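PDB 3VW5: cellobiose 2-epimerase from Ruminococcus albus, which probably catalyses the reversible epimerization of cellobiose to 4-O-beta-D-glucopyranosyl-D-mannose. Local coordinates for residues A135-L138 with F139-E143; H108-N111 with I112-I116; I182-L185 with I186-Y189; E154-D157 with R158-L162. The protein carries 2 engineered substitutions. All coordinates share one frame; numbering follows the deposited sequence.

Interaction 1: A135-L138 with F139-E143; sequences AYRL and FEDIE. Engineered in segment 135-138: Leu-138 (natural residue Pro).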
loop_
_atom_site.group_PDB
_atom_site.type_symbol
_atom_site.label_atom_id
_atom_site.label_comp_id
_atom_site.label_asym_id
_atom_site.label_seq_id
_atom_site.Cartn_x
_atom_site.Cartn_y
_atom_site.Cartn_z
ATOM N N ALA A 135 -13.910 -11.360 -2.986
ATOM C CA ALA A 135 -12.750 -11.340 -2.124
ATOM C C ALA A 135 -12.301 -12.762 -1.786
ATOM O O ALA A 135 -11.109 -13.095 -1.907
ATOM C CB ALA A 135 -13.032 -10.529 -0.876
ATOM N N TYR A 136 -13.246 -13.604 -1.375
ATOM C CA TYR A 136 -12.926 -14.988 -1.041
ATOM C C TYR A 136 -12.489 -15.730 -2.290
ATOM O O TYR A 136 -11.577 -16.548 -2.247
ATOM C CB TYR A 136 -14.128 -15.687 -0.408
ATOM C CG TYR A 136 -14.304 -15.408 1.062
ATOM C CD1 TYR A 136 -13.428 -15.944 1.988
ATOM C CD2 TYR A 136 -15.343 -14.605 1.523
ATOM C CE1 TYR A 136 -13.582 -15.696 3.332
ATOM C CE2 TYR A 136 -15.499 -14.345 2.858
ATOM C CZ TYR A 136 -14.616 -14.901 3.765
ATOM O OH TYR A 136 -14.752 -14.666 5.117
ATOM N N ARG A 137 -13.135 -15.430 -3.413
ATOM C CA ARG A 137 -12.768 -16.068 -4.666
ATOM C C ARG A 137 -11.273 -15.872 -4.951
ATOM O O ARG A 137 -10.582 -16.806 -5.357
ATOM C CB ARG A 137 -13.600 -15.541 -5.839
ATOM C CG ARG A 137 -13.292 -16.295 -7.119
ATOM C CD ARG A 137 -13.877 -15.652 -8.352
ATOM N NE ARG A 137 -14.683 -16.603 -9.117
ATOM C CZ ARG A 137 -16.009 -16.728 -9.001
ATOM N NH1 ARG A 137 -16.705 -15.948 -8.156
ATOM N NH2 ARG A 137 -16.649 -17.635 -9.738
ATOM N N LEU A 138 -10.790 -14.648 -4.731
ATOM C CA LEU A 138 -9.402 -14.303 -5.009
ATOM C C LEU A 138 -8.442 -14.831 -3.930
ATOM O O LEU A 138 -7.330 -15.265 -4.225
ATOM C CB LEU A 138 -9.257 -12.790 -5.193
ATOM C CG LEU A 138 -10.006 -12.189 -6.378
ATOM C CD1 LEU A 138 -9.851 -10.689 -6.382
ATOM C CD2 LEU A 138 -9.522 -12.776 -7.689
ATOM N N PHE A 139 -8.878 -14.789 -2.681
ATOM C CA PHE A 139 -8.176 -15.496 -1.616
ATOM C C PHE A 139 -7.939 -16.973 -1.992
ATOM O O PHE A 139 -6.831 -17.475 -1.848
ATOM C CB PHE A 139 -8.970 -15.383 -0.316
ATOM C CG PHE A 139 -8.545 -16.339 0.755
ATOM C CD1 PHE A 139 -7.448 -16.060 1.559
ATOM C CD2 PHE A 139 -9.272 -17.498 1.000
ATOM C CE1 PHE A 139 -7.063 -16.932 2.570
ATOM C CE2 PHE A 139 -8.888 -18.381 2.022
ATOM C CZ PHE A 139 -7.787 -18.092 2.803
ATOM N N GLU A 140 -8.975 -17.659 -2.483
ATOM C CA GLU A 140 -8.832 -19.052 -2.894
ATOM C C GLU A 140 -7.836 -19.214 -4.039
ATOM O O GLU A 140 -7.007 -20.136 -4.037
ATOM C CB GLU A 140 -10.185 -19.653 -3.270
ATOM C CG GLU A 140 -11.017 -20.011 -2.055
ATOM C CD GLU A 140 -12.255 -20.807 -2.403
ATOM O OE1 GLU A 140 -12.929 -20.475 -3.417
ATOM O OE2 GLU A 140 -12.552 -21.773 -1.654
ATOM N N ASP A 141 -7.914 -18.310 -5.011
ATOM C CA ASP A 141 -7.005 -18.333 -6.146
ATOM C C ASP A 141 -5.552 -18.176 -5.720
ATOM O O ASP A 141 -4.673 -18.796 -6.303
ATOM C CB ASP A 141 -7.363 -17.249 -7.171
ATOM C CG ASP A 141 -8.671 -17.531 -7.883
ATOM O OD1 ASP A 141 -9.202 -18.655 -7.696
ATOM O OD2 ASP A 141 -9.160 -16.642 -8.629
ATOM N N ILE A 142 -5.294 -17.342 -4.718
ATOM C CA ILE A 142 -3.921 -17.117 -4.278
ATOM C C ILE A 142 -3.388 -18.383 -3.632
ATOM O O ILE A 142 -2.264 -18.821 -3.908
ATOM C CB ILE A 142 -3.798 -15.919 -3.290
ATOM C CG1 ILE A 142 -3.830 -14.589 -4.043
ATOM C CG2 ILE A 142 -2.502 -15.980 -2.499
ATOM C CD1 ILE A 142 -3.918 -13.391 -3.112
ATOM N N GLU A 143 -4.208 -18.979 -2.778
ATOM C CA GLU A 143 -3.795 -20.166 -2.044
ATOM C C GLU A 143 -3.662 -21.397 -2.954
ATOM O O GLU A 143 -2.791 -22.231 -2.743
ATOM C CB GLU A 143 -4.730 -20.430 -0.874
ATOM C CG GLU A 143 -4.848 -19.271 0.114
ATOM C CD GLU A 143 -3.566 -18.982 0.877
ATOM O OE1 GLU A 143 -3.031 -19.892 1.549
ATOM O OE2 GLU A 143 -3.093 -17.827 0.814
#
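Leu-138 and Asp-141 meet at an angle, one turn apart on helix 129-145. The CD2 methyl of Leu-138, an engineered residue where nature has proline, comes within 4.0 Å of Asp-141 OD2. Asp-141 has its CG set beside its own backbone N (chi1 -69°). This turns the carboxylate back along the helix, with Asp-141 CG 3.2 Å from Arg-137 O. That carbonyl oxygen takes its hydrogen bond from Asp-141 N, at 3.1 Å. The bond of Asp-141 OD2 is made outside the turn, to Gly-91 N. With an alanine here, Gly-91 N would probably lose its acceptor and the Leu-138 methyl its neighbour. Arg-137 starts away from the following turn. Its NE stays 5.5 Å from Asp-141 OD2, so the opposite charges may attract but do not touch.

On another side of the helix, Glu-140 CG lies 3.5 Å from the backbone oxygen Tyr-136 O. Phe-139 has its CG opposite the backbone N (chi1 165°), which leads the ring away from the preceding turn. Glu-143 CG sits 4.0 Å above one face of this ring, off toward the rim. Ile-142 brings CG1 to 3.6 Å from Leu-138 O, the acceptor of its own N-H. Contacts three and four residues apart follow from the alpha-helical turn, whose backbone bonds run from i+4 N to i O.

Leu-138 packs on Ala-115 and Ile-116 of helix 109-126. Tyr-136 and Phe-139 reach Leu-192 of helix 179-196 and Val-201 of helix 199-216, and Tyr-136 OH bonds Asp-196.

Interaction 2: H108-N111 with I112-I116; sequences HTYN and IAFAI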
loop_
_atom_site.group_PDB
_atom_site.type_symbol
_atom_site.label_atom_id
_atom_site.label_comp_id
_atom_site.label_asym_id
_atom_site.label_seq_id
_atom_site.Cartn_x
_atom_site.Cartn_y
_atom_site.Cartn_z
ATOM N N HIS A 108 0.039 -11.602 -10.595
ATOM C CA HIS A 108 0.976 -11.261 -9.539
ATOM C C HIS A 108 0.339 -11.317 -8.151
ATOM O O HIS A 108 -0.619 -10.602 -7.847
ATOM C CB HIS A 108 1.597 -9.884 -9.787
ATOM C CG HIS A 108 3.008 -9.771 -9.304
ATOM N ND1 HIS A 108 3.356 -9.917 -7.970
ATOM C CD2 HIS A 108 4.168 -9.544 -9.972
ATOM C CE1 HIS A 108 4.662 -9.778 -7.843
ATOM N NE2 HIS A 108 5.180 -9.548 -9.041
ATOM N N THR A 109 0.884 -12.188 -7.314
ATOM C CA THR A 109 0.433 -12.322 -5.942
ATOM C C THR A 109 0.159 -10.967 -5.280
ATOM O O THR A 109 -0.855 -10.766 -4.610
ATOM C CB THR A 109 1.476 -13.078 -5.134
ATOM O OG1 THR A 109 1.618 -14.377 -5.700
ATOM C CG2 THR A 109 1.062 -13.221 -3.691
ATOM N N TYR A 110 1.084 -10.043 -5.470
ATOM C CA TYR A 110 1.005 -8.715 -4.879
ATOM C C TYR A 110 -0.224 -7.942 -5.380
ATOM O O TYR A 110 -0.933 -7.293 -4.600
ATOM C CB TYR A 110 2.306 -8.007 -5.229
ATOM C CG TYR A 110 2.400 -6.573 -4.858
ATOM C CD1 TYR A 110 2.976 -6.201 -3.662
ATOM C CD2 TYR A 110 1.965 -5.577 -5.728
ATOM C CE1 TYR A 110 3.099 -4.873 -3.314
ATOM C CE2 TYR A 110 2.074 -4.237 -5.392
ATOM C CZ TYR A 110 2.647 -3.887 -4.180
ATOM O OH TYR A 110 2.788 -2.561 -3.822
ATOM N N ASN A 111 -0.476 -8.029 -6.682
ATOM C CA ASN A 111 -1.620 -7.377 -7.302
ATOM C C ASN A 111 -2.921 -8.002 -6.823
ATOM O O ASN A 111 -3.838 -7.284 -6.417
ATOM C CB ASN A 111 -1.506 -7.459 -8.826
ATOM C CG ASN A 111 -2.563 -6.636 -9.548
ATOM O OD1 ASN A 111 -3.036 -5.621 -9.039
ATOM N ND2 ASN A 111 -2.930 -7.075 -10.747
ATOM N N ILE A 112 -2.999 -9.337 -6.847
ATOM C CA ILE A 112 -4.186 -10.048 -6.347
ATOM C C ILE A 112 -4.498 -9.771 -4.871
ATOM O O ILE A 112 -5.669 -9.676 -4.486
ATOM C CB ILE A 112 -4.090 -11.568 -6.538
ATOM C CG1 ILE A 112 -3.802 -11.911 -8.005
ATOM C CG2 ILE A 112 -5.373 -12.226 -6.044
ATOM C CD1 ILE A 112 -3.079 -13.239 -8.211
ATOM N N ALA A 113 -3.463 -9.662 -4.042
ATOM C CA ALA A 113 -3.667 -9.350 -2.638
ATOM C C ALA A 113 -4.395 -8.012 -2.523
ATOM O O ALA A 113 -5.275 -7.842 -1.689
ATOM C CB ALA A 113 -2.334 -9.304 -1.892
ATOM N N PHE A 114 -4.021 -7.059 -3.368
ATOM C CA PHE A 114 -4.577 -5.724 -3.266
ATOM C C PHE A 114 -6.053 -5.707 -3.629
ATOM O O PHE A 114 -6.861 -5.097 -2.928
ATOM C CB PHE A 114 -3.807 -4.736 -4.133
ATOM C CG PHE A 114 -3.006 -3.780 -3.350
ATOM C CD1 PHE A 114 -3.638 -2.775 -2.629
ATOM C CD2 PHE A 114 -1.610 -3.891 -3.298
ATOM C CE1 PHE A 114 -2.893 -1.884 -1.865
ATOM C CE2 PHE A 114 -0.846 -3.001 -2.546
ATOM C CZ PHE A 114 -1.490 -1.996 -1.824
ATOM N N ALA A 115 -6.389 -6.367 -4.736
ATOM C CA ALA A 115 -7.788 -6.611 -5.087
ATOM C C ALA A 115 -8.581 -7.109 -3.863
ATOM O O ALA A 115 -9.646 -6.580 -3.547
ATOM C CB ALA A 115 -7.883 -7.591 -6.249
ATOM N N ILE A 116 -8.050 -8.111 -3.167
ATOM C CA ILE A 116 -8.690 -8.594 -1.944
ATOM C C ILE A 116 -8.871 -7.496 -0.893
ATOM O O ILE A 116 -9.929 -7.379 -0.286
ATOM C CB ILE A 116 -7.898 -9.761 -1.335
ATOM C CG1 ILE A 116 -7.993 -10.976 -2.243
ATOM C CG2 ILE A 116 -8.385 -10.093 0.073
ATOM C CD1 ILE A 116 -6.861 -11.949 -2.022
#
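Phe-114 turns its ring edge toward the face of Tyr-110, one helical turn earlier. The two side chains run side by side and point the same way. Their ring centroids are 5.7 Å apart and the planes stand at 65°, an edge-to-face pair. Phe-114 CE2 makes the approach, 4.0 Å from Tyr-110 CZ and 3.9 Å from Tyr-110 OH. Phe-114 CD2 lies above the same tyrosine ring, toward its rim. Tyr-110 reaches this place because its CG is opposite the backbone N (chi1 174°), which swings the ring alongside its neighbour.

The other end of the contact is the start of helix 109-126. His-108 is the N-cap. Its ND1 accepts a weak bond of 3.4 Å from Tyr-110 N, which lies in the plane of the imidazole ring. The far nitrogen, His-108 NE2, is bonded to Asn-165 OD1. The backbone carbonyl of His-108 begins the helical pattern by taking Ile-112 N at 2.9 Å. Ile-112 also leans its side chain on this group, with CG1 3.4 Å from His-108 O. Ala-113 N bonds Thr-109 O one residue on. Further on, Asn-111 O accepts Ala-115 N at 3.2 Å and Phe-114 N only weakly.

All the touching residues are buried. Strand 102-108 runs directly into this helix, and Thr-109 OG1 ties the start to Arg-153 O of strand 151-156. Tyr-110 and Asn-111 pack on Ile-48 of helix 47-64, while Phe-114 makes a cation-pi contact with Arg-52 of that helix.

Interaction 3: I182-L185 with I186-Y189; sequences ILHL and IEAY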
loop_
_atom_site.group_PDB
_atom_site.type_symbol
_atom_site.label_atom_id
_atom_site.label_comp_id
_atom_site.label_asym_id
_atom_site.label_seq_id
_atom_site.Cartn_x
_atom_site.Cartn_y
_atom_site.Cartn_z
ATOM N N ILE A 182 4.716 -10.382 0.869
ATOM C CA ILE A 182 4.250 -10.943 2.135
ATOM C C ILE A 182 3.462 -9.871 2.888
ATOM O O ILE A 182 2.333 -10.094 3.330
ATOM C CB ILE A 182 5.415 -11.529 2.981
ATOM C CG1 ILE A 182 6.097 -12.678 2.239
ATOM C CG2 ILE A 182 4.924 -12.025 4.330
ATOM C CD1 ILE A 182 7.317 -13.225 2.959
ATOM N N LEU A 183 4.063 -8.693 2.982
ATOM C CA LEU A 183 3.475 -7.546 3.652
ATOM C C LEU A 183 2.081 -7.190 3.109
ATOM O O LEU A 183 1.148 -6.901 3.874
ATOM C CB LEU A 183 4.420 -6.352 3.506
ATOM C CG LEU A 183 4.245 -5.152 4.439
ATOM C CD1 LEU A 183 3.297 -4.129 3.861
ATOM C CD2 LEU A 183 3.779 -5.614 5.802
ATOM N N HIS A 184 1.934 -7.205 1.790
ATOM C CA HIS A 184 0.635 -6.889 1.215
ATOM C C HIS A 184 -0.393 -8.033 1.269
ATOM O O HIS A 184 -1.599 -7.789 1.225
ATOM C CB HIS A 184 0.780 -6.221 -0.158
ATOM C CG HIS A 184 1.336 -4.834 -0.059
ATOM N ND1 HIS A 184 0.607 -3.781 0.456
ATOM C CD2 HIS A 184 2.567 -4.341 -0.330
ATOM C CE1 HIS A 184 1.354 -2.695 0.469
ATOM N NE2 HIS A 184 2.548 -3.006 -0.010
ATOM N N LEU A 185 0.076 -9.269 1.412
ATOM C CA LEU A 185 -0.820 -10.355 1.826
ATOM C C LEU A 185 -1.287 -10.129 3.269
ATOM O O LEU A 185 -2.480 -10.226 3.564
ATOM C CB LEU A 185 -0.171 -11.730 1.660
ATOM C CG LEU A 185 0.006 -12.231 0.221
ATOM C CD1 LEU A 185 0.859 -13.486 0.200
ATOM C CD2 LEU A 185 -1.327 -12.483 -0.492
ATOM N N ILE A 186 -0.365 -9.807 4.169
ATOM C CA ILE A 186 -0.783 -9.472 5.525
ATOM C C ILE A 186 -1.876 -8.397 5.491
ATOM O O ILE A 186 -2.929 -8.546 6.088
ATOM C CB ILE A 186 0.418 -9.036 6.393
ATOM C CG1 ILE A 186 1.275 -10.252 6.766
ATOM C CG2 ILE A 186 -0.039 -8.295 7.626
ATOM C CD1 ILE A 186 2.718 -9.922 7.099
ATOM N N GLU A 187 -1.623 -7.329 4.750
ATOM C CA GLU A 187 -2.507 -6.182 4.687
ATOM C C GLU A 187 -3.913 -6.571 4.216
ATOM O O GLU A 187 -4.909 -6.193 4.837
ATOM C CB GLU A 187 -1.890 -5.163 3.737
ATOM C CG GLU A 187 -2.593 -3.836 3.612
ATOM C CD GLU A 187 -1.981 -3.022 2.485
ATOM O OE1 GLU A 187 -1.525 -1.871 2.721
ATOM O OE2 GLU A 187 -1.937 -3.553 1.348
ATOM N N ALA A 188 -3.980 -7.322 3.117
ATOM C CA ALA A 188 -5.250 -7.807 2.551
ATOM C C ALA A 188 -5.991 -8.770 3.477
ATOM O O ALA A 188 -7.176 -8.590 3.735
ATOM C CB ALA A 188 -5.038 -8.452 1.158
ATOM N N TYR A 189 -5.293 -9.797 3.957
ATOM C CA TYR A 189 -5.918 -10.826 4.788
ATOM C C TYR A 189 -6.415 -10.247 6.099
ATOM O O TYR A 189 -7.457 -10.656 6.609
ATOM C CB TYR A 189 -4.972 -12.000 5.050
ATOM C CG TYR A 189 -4.764 -12.879 3.849
ATOM C CD1 TYR A 189 -4.211 -14.149 3.979
ATOM C CD2 TYR A 189 -5.126 -12.446 2.578
ATOM C CE1 TYR A 189 -4.015 -14.966 2.876
ATOM C CE2 TYR A 189 -4.944 -13.253 1.460
ATOM C CZ TYR A 189 -4.380 -14.512 1.614
ATOM O OH TYR A 189 -4.183 -15.323 0.507
HETATM O O HOH W 1 -2.955 -5.601 -0.113
#
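Glu-187 OE2 accepts two hydrogen bonds. One comes from His-184 ND1 at 2.7 Å, the other from a water at 2.7 Å. The first is a histidine-carboxylate hydrogen bond within one turn of helix 179-196. The imidazole gives its N-H in its own plane, in a bond close to straight at 167°. It meets OE2 from above the carboxylate, and the two planes stand 56° apart. Glu-187 can lie beside His-184 because its chain is extended, with CG opposite the backbone N (chi1 -175°). The same water also donates to His-184 O, which takes Ala-188 N as well. Leu-183 CD1 covers one face of the imidazole, 4.1 Å above its centre.

On the apolar side of the helix, Ile-182 CG2 touches Ile-186 CD1 at 4.1 Å. Leu-185 runs alongside Tyr-189, its CD2 4.2 Å from Tyr-189 CE2.

The other oxygen, Glu-187 OE1, pairs with Arg-377 and Tyr-373 OH. A leucine in place of Glu-187 would probably leave His-184 ND1 and Arg-377 without their acceptor and let the imidazole turn. The carboxylate is buried, but both oxygens have polar partners, and the bond to ND1 probably fixes the rotation of the imidazole ring.

Interaction 4: E154-D157 with R158-L162; sequences EAFD and RQWRL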
loop_
_atom_site.group_PDB
_atom_site.type_symbol
_atom_site.label_atom_id
_atom_site.label_comp_id
_atom_site.label_asym_id
_atom_site.label_seq_id
_atom_site.Cartn_x
_atom_site.Cartn_y
_atom_site.Cartn_z
ATOM N N GLU A 154 5.597 -15.258 -6.617
ATOM C CA GLU A 154 5.060 -13.923 -6.902
ATOM C C GLU A 154 4.593 -13.578 -8.324
ATOM O O GLU A 154 3.645 -12.815 -8.482
ATOM C CB GLU A 154 6.044 -12.872 -6.392
ATOM C CG GLU A 154 6.432 -13.154 -4.954
ATOM C CD GLU A 154 7.016 -11.958 -4.251
ATOM O OE1 GLU A 154 7.295 -12.077 -3.032
ATOM O OE2 GLU A 154 7.194 -10.901 -4.910
ATOM N N ALA A 155 5.228 -14.130 -9.349
ATOM C CA ALA A 155 4.914 -13.708 -10.708
ATOM C C ALA A 155 4.652 -14.867 -11.659
ATOM O O ALA A 155 5.438 -15.800 -11.740
ATOM C CB ALA A 155 6.023 -12.799 -11.261
ATOM N N PHE A 156 3.545 -14.782 -12.388
ATOM C CA PHE A 156 3.111 -15.838 -13.293
ATOM C C PHE A 156 2.503 -15.194 -14.516
ATOM O O PHE A 156 2.147 -14.009 -14.486
ATOM C CB PHE A 156 2.040 -16.708 -12.631
ATOM C CG PHE A 156 2.378 -17.109 -11.242
ATOM C CD1 PHE A 156 3.047 -18.299 -10.998
ATOM C CD2 PHE A 156 2.063 -16.281 -10.171
ATOM C CE1 PHE A 156 3.381 -18.664 -9.700
ATOM C CE2 PHE A 156 2.412 -16.635 -8.883
ATOM C CZ PHE A 156 3.063 -17.830 -8.646
ATOM N N ASP A 157 2.385 -15.976 -15.587
ATOM C CA ASP A 157 1.564 -15.572 -16.719
ATOM C C ASP A 157 0.108 -15.890 -16.411
ATOM O O ASP A 157 -0.192 -16.481 -15.370
ATOM C CB ASP A 157 2.031 -16.191 -18.050
ATOM C CG ASP A 157 1.862 -17.708 -18.114
ATOM O OD1 ASP A 157 1.182 -18.316 -17.251
ATOM O OD2 ASP A 157 2.418 -18.296 -19.063
ATOM N N ARG A 158 -0.788 -15.488 -17.305
ATOM C CA ARG A 158 -2.215 -15.669 -17.060
ATOM C C ARG A 158 -2.547 -17.079 -16.583
ATOM O O ARG A 158 -3.359 -17.267 -15.685
ATOM C CB ARG A 158 -3.025 -15.344 -18.307
ATOM C CG ARG A 158 -4.482 -15.480 -18.045
ATOM C CD ARG A 158 -5.279 -15.372 -19.288
ATOM N NE ARG A 158 -6.686 -15.482 -18.931
ATOM C CZ ARG A 158 -7.664 -15.717 -19.796
ATOM N NH1 ARG A 158 -7.388 -15.877 -21.086
ATOM N NH2 ARG A 158 -8.911 -15.793 -19.361
ATOM N N GLN A 159 -1.878 -18.053 -17.187
ATOM C CA GLN A 159 -2.120 -19.466 -16.950
ATOM C C GLN A 159 -1.310 -20.018 -15.764
ATOM O O GLN A 159 -1.191 -21.227 -15.607
ATOM C CB GLN A 159 -1.799 -20.263 -18.223
ATOM C CG GLN A 159 -2.555 -19.775 -19.465
ATOM C CD GLN A 159 -1.649 -19.156 -20.549
ATOM O OE1 GLN A 159 -1.086 -19.870 -21.396
ATOM N NE2 GLN A 159 -1.518 -17.823 -20.532
ATOM N N TRP A 160 -0.754 -19.143 -14.932
ATOM C CA TRP A 160 -0.062 -19.571 -13.701
ATOM C C TRP A 160 1.258 -20.318 -13.917
ATOM O O TRP A 160 1.721 -21.028 -13.024
ATOM C CB TRP A 160 -0.957 -20.422 -12.806
ATOM C CG TRP A 160 -2.246 -19.779 -12.357
ATOM C CD1 TRP A 160 -3.510 -20.174 -12.693
ATOM C CD2 TRP A 160 -2.406 -18.647 -11.483
ATOM N NE1 TRP A 160 -4.444 -19.365 -12.090
ATOM C CE2 TRP A 160 -3.797 -18.421 -11.343
ATOM C CE3 TRP A 160 -1.511 -17.805 -10.813
ATOM C CZ2 TRP A 160 -4.313 -17.397 -10.553
ATOM C CZ3 TRP A 160 -2.020 -16.786 -10.035
ATOM C CH2 TRP A 160 -3.410 -16.588 -9.906
ATOM N N ARG A 161 1.860 -20.169 -15.094
ATOM C CA ARG A 161 3.211 -20.667 -15.305
ATOM C C ARG A 161 4.204 -19.599 -14.856
ATOM O O ARG A 161 4.059 -18.416 -15.180
ATOM C CB ARG A 161 3.435 -21.038 -16.772
ATOM C CG ARG A 161 2.438 -22.075 -17.284
ATOM C CD ARG A 161 2.507 -22.249 -18.804
ATOM N NE ARG A 161 2.097 -21.046 -19.522
ATOM C CZ ARG A 161 1.772 -21.023 -20.810
ATOM N NH1 ARG A 161 1.804 -22.142 -21.523
ATOM N NH2 ARG A 161 1.413 -19.879 -21.386
ATOM N N LEU A 162 5.218 -20.021 -14.112
ATOM C CA LEU A 162 6.196 -19.102 -13.531
ATOM C C LEU A 162 6.963 -18.216 -14.540
ATOM O O LEU A 162 7.421 -18.701 -15.578
ATOM C CB LEU A 162 7.183 -19.881 -12.668
ATOM C CG LEU A 162 7.981 -18.945 -11.776
ATOM C CD1 LEU A 162 7.496 -19.054 -10.341
ATOM C CD2 LEU A 162 9.482 -19.229 -11.885
#
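A type I beta turn from Asp-157 to Trp-160 brings Phe-156 and Leu-162 together at the end of strand 151-156. Trp-160 N closes the turn on Asp-157 O at 2.8 Å. Asp-157 N then bonds Arg-161 O at 3.0 Å. Trp-160 has a left-handed backbone (phi 69°), and with this bond pair the turn fits a type I turn with a G1 beta bulge.

The Asp-157 side chain grips the far arm. Its CG stands between the backbone N and the carbonyl carbon (chi1 66°), which directs the carboxylate over the turn to Arg-161. Asp-157 OD1 accepts Arg-161 N at 2.9 Å, from above the carboxylate plane. Asp-157 OD2 receives two guanidinium nitrogens side-on in a salt bridge. Arg-161 NE meets its syn lone pair at 2.8 Å, and Arg-161 NH2 comes from above the plane at 3.0 Å.

This short hairpin belongs to an antiparallel sheet, where the Phe-156 backbone also bonds Lys-107 of strand 102-108. Phe-156 and Leu-162 form a single bridge.

The Trp-160 six-membered ring sets its edge toward the Phe-156 face, offset, with planes at 68°. The nearest atoms are Trp-160 CE3 and Phe-156 CD2, at 3.9 Å. Leu-162 CD1 touches the same phenyl ring at CE1, 4.2 Å away. Trp-160 NE1 is bonded to Tyr-89 O, and Arg-158 extends to a salt bridge with Asp-86.

In the fold
Interaction 2 touches all three others in this (alpha/alpha)6 barrel. Its centre is about 9 Å from that of interaction 3 and about 10 Å from that of interaction 1. It joins interaction 1 by packing, with Ile-112 CG2 3.5 Å from Ile-142 CG1. Toward interaction 3, the rings of Tyr-110 and Phe-114 meet that of His-184. Interactions 1 and 3 also meet directly, where Glu-143 OE2 probably bonds Tyr-189 OH at 2.7 Å. The centre of interaction 4 lies farthest out, about 22 Å from the centre of the chain. It reaches interaction 2 through Thr-109 N and Glu-154 O, a probable hydrogen bond of 3.1 Å. It does not touch interactions 1 or 3.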